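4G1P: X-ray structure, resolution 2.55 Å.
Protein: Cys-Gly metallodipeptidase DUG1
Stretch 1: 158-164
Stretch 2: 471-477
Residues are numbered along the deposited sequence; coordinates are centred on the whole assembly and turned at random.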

# COMPACT_ATOMS: atom_id res chain seq x y z
N GLU A 158 -46.47 -25.65 -7.69
CA GLU A 158 -46.72 -24.35 -8.30
C GLU A 158 -45.87 -23.24 -7.67
O GLU A 158 -45.85 -23.09 -6.44
CB GLU A 158 -48.20 -24.00 -8.19
CG GLU A 158 -48.64 -22.87 -9.09
CD GLU A 158 -50.10 -22.53 -8.92
OE1 GLU A 158 -50.87 -23.40 -8.44
OE2 GLU A 158 -50.48 -21.39 -9.26
N PHE A 159 -45.16 -22.47 -8.50
CA PHE A 159 -44.38 -21.35 -7.98
C PHE A 159 -45.33 -20.26 -7.49
O PHE A 159 -46.22 -19.83 -8.22
CB PHE A 159 -43.41 -20.81 -9.03
CG PHE A 159 -42.32 -19.94 -8.45
CD1 PHE A 159 -41.36 -20.49 -7.62
CD2 PHE A 159 -42.25 -18.59 -8.74
CE1 PHE A 159 -40.37 -19.70 -7.08
CE2 PHE A 159 -41.26 -17.81 -8.21
CZ PHE A 159 -40.32 -18.36 -7.37
N PRO A 160 -45.15 -19.80 -6.24
CA PRO A 160 -46.21 -19.00 -5.62
C PRO A 160 -46.29 -17.54 -6.06
O PRO A 160 -47.30 -16.90 -5.78
CB PRO A 160 -45.88 -19.10 -4.13
CG PRO A 160 -44.42 -19.34 -4.09
CD PRO A 160 -44.09 -20.16 -5.29
N VAL A 161 -45.26 -17.00 -6.70
CA VAL A 161 -45.31 -15.60 -7.11
C VAL A 161 -44.71 -15.40 -8.49
O VAL A 161 -44.20 -16.33 -9.08
CB VAL A 161 -44.56 -14.66 -6.12
CG1 VAL A 161 -45.05 -14.82 -4.68
CG2 VAL A 161 -43.04 -14.87 -6.22
N ASN A 162 -44.78 -14.18 -9.01
CA ASN A 162 -44.00 -13.82 -10.18
C ASN A 162 -42.69 -13.23 -9.70
O ASN A 162 -42.68 -12.22 -9.01
CB ASN A 162 -44.74 -12.80 -11.04
CG ASN A 162 -46.10 -13.30 -11.49
OD1 ASN A 162 -46.22 -14.32 -12.16
ND2 ASN A 162 -47.13 -12.57 -11.11
N LEU A 163 -41.58 -13.88 -10.05
CA LEU A 163 -40.28 -13.42 -9.61
C LEU A 163 -39.70 -12.45 -10.63
O LEU A 163 -39.85 -12.63 -11.82
CB LEU A 163 -39.34 -14.60 -9.41
CG LEU A 163 -38.18 -14.21 -8.49
CD1 LEU A 163 -38.72 -13.91 -7.09
CD2 LEU A 163 -37.11 -15.29 -8.47
N VAL A 164 -39.06 -11.41 -10.13
CA VAL A 164 -38.40 -10.43 -10.99
C VAL A 164 -37.04 -10.20 -10.39
O VAL A 164 -36.90 -10.15 -9.17
CB VAL A 164 -39.18 -9.11 -11.05
CG1 VAL A 164 -38.40 -8.05 -11.81
CG2 VAL A 164 -40.50 -9.34 -11.72
N TYR A 471 -40.85 -18.44 2.53
CA TYR A 471 -41.17 -17.02 2.51
C TYR A 471 -41.97 -16.61 1.27
O TYR A 471 -42.98 -15.94 1.39
CB TYR A 471 -39.91 -16.16 2.67
CG TYR A 471 -40.00 -14.87 1.94
CD1 TYR A 471 -40.73 -13.81 2.45
CD2 TYR A 471 -39.38 -14.71 0.71
CE1 TYR A 471 -40.82 -12.63 1.76
CE2 TYR A 471 -39.48 -13.54 0.02
CZ TYR A 471 -40.19 -12.50 0.55
OH TYR A 471 -40.28 -11.32 -0.14
N LEU A 472 -41.53 -17.01 0.08
CA LEU A 472 -42.31 -16.72 -1.12
C LEU A 472 -43.71 -17.34 -1.03
O LEU A 472 -44.70 -16.74 -1.42
CB LEU A 472 -41.59 -17.17 -2.40
CG LEU A 472 -40.28 -16.45 -2.77
CD1 LEU A 472 -39.58 -17.14 -3.92
CD2 LEU A 472 -40.54 -15.00 -3.12
N GLN A 473 -43.78 -18.56 -0.51
CA GLN A 473 -45.04 -19.25 -0.39
C GLN A 473 -45.97 -18.52 0.57
O GLN A 473 -47.13 -18.24 0.23
CB GLN A 473 -44.81 -20.69 0.08
CG GLN A 473 -46.10 -21.48 0.23
CD GLN A 473 -46.89 -21.55 -1.07
OE1 GLN A 473 -46.36 -21.95 -2.11
NE2 GLN A 473 -48.15 -21.16 -1.02
N TYR A 474 -45.47 -18.22 1.76
CA TYR A 474 -46.31 -17.58 2.76
C TYR A 474 -46.73 -16.19 2.34
O TYR A 474 -47.88 -15.79 2.53
CB TYR A 474 -45.62 -17.52 4.11
CG TYR A 474 -45.52 -18.85 4.79
CD1 TYR A 474 -46.41 -19.88 4.51
CD2 TYR A 474 -44.51 -19.09 5.72
CE1 TYR A 474 -46.31 -21.11 5.14
CE2 TYR A 474 -44.40 -20.31 6.35
CZ TYR A 474 -45.29 -21.32 6.07
OH TYR A 474 -45.15 -22.53 6.70
N TYR A 475 -45.79 -15.44 1.77
CA TYR A 475 -46.10 -14.11 1.30
C TYR A 475 -47.26 -14.18 0.30
O TYR A 475 -48.20 -13.39 0.38
CB TYR A 475 -44.87 -13.41 0.70
CG TYR A 475 -45.21 -12.04 0.17
CD1 TYR A 475 -45.48 -10.99 1.03
CD2 TYR A 475 -45.32 -11.82 -1.20
CE1 TYR A 475 -45.82 -9.75 0.55
CE2 TYR A 475 -45.66 -10.57 -1.69
CZ TYR A 475 -45.91 -9.55 -0.81
OH TYR A 475 -46.24 -8.31 -1.28
N SER A 476 -47.21 -15.15 -0.61
CA SER A 476 -48.28 -15.32 -1.60
C SER A 476 -49.64 -15.58 -0.94
O SER A 476 -50.68 -15.32 -1.54
CB SER A 476 -47.96 -16.47 -2.56
OG SER A 476 -48.14 -17.72 -1.93
N GLU A 477 -49.63 -16.10 0.28
CA GLU A 477 -50.87 -16.41 0.99
C GLU A 477 -51.38 -15.26 1.86
O GLU A 477 -52.57 -15.17 2.10
CB GLU A 477 -50.74 -17.68 1.82
CG GLU A 477 -50.51 -18.94 1.00
CD GLU A 477 -49.96 -20.08 1.84
OE1 GLU A 477 -49.88 -19.93 3.08
OE2 GLU A 477 -49.61 -21.13 1.27

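L472 is the centre of this contact. Its CA-to-CB bond points toward the other stretch, it gives up 81 Å² to that stretch, more than any other residue here, and four residues of the 158-164 segment meet its side chain. L472 adopts chi1 -66° (m) and chi2 171° (t); its CD1 is the closer methyl to F159 and its CD2 to V161, while L163 lies nearly equally far from both. CD1 of L472 lies 3.7 Å from CZ of F159, an approach oblique to the ring. CD2 of L472 lies 4.0 Å from CG2 of V161 and 4.5 Å from CD1 of L163, the last at the outer limit of contact. Nearer the backbone, CB of L472 is 3.9 Å from CG of P160. All four separations are those of apolar groups in van der Waals packing.

The partners arrive by different routes. The CA-to-CB bonds of P160 and V161 point toward the helix, whereas that of F159 points away and that of L163 sideways. F159 nevertheless takes part because its side chain, with chi1 at -163° (t), brings the far end of the ring back to the leucine; L163, also t at chi1, likewise has its end nearer the helix than its first bond suggests.

P160 is the counterpart of L472 on the loop, with 70 Å² covered, and its CA is 5.4 Å from CA of Q473, the closest CA pairing between the stretches. So near an approach lets the ring touch the helix backbone as well as side chains: CG of P160 sits 3.7 Å from the carbonyl carbon C of L472. V161 also reaches main chain, its CG1 lying 3.8 Å from O of L472. That oxygen already accepts a backbone hydrogen bond from N of S476, with N of S476 and O of L472 3.1 Å apart.

Farther out the surfaces become more polar, yet no hydrogen bond crosses between the stretches. CB of P160 is 3.5 Å from OE1 of Q473, whose CA-to-CB bond points away although its end comes nearer the loop. NE2 of Q473 instead donates to OE2 of E477 over 2.7 Å, with an N-H...acceptor angle of 150°, so this polar link stays within stretch 471-477. O of P160 lies 3.3 Å from CB of S476, and CB of P160 lies 3.4 Å from OG of S476. The serine hydroxyl, in the p rotamer, turns back on its own stretch: OG of S476 donates to O of Q473 at a very short 2.4 Å. The 312 Å² interface therefore rests on packing, with these side-chain hydrogen bonds kept within that stretch.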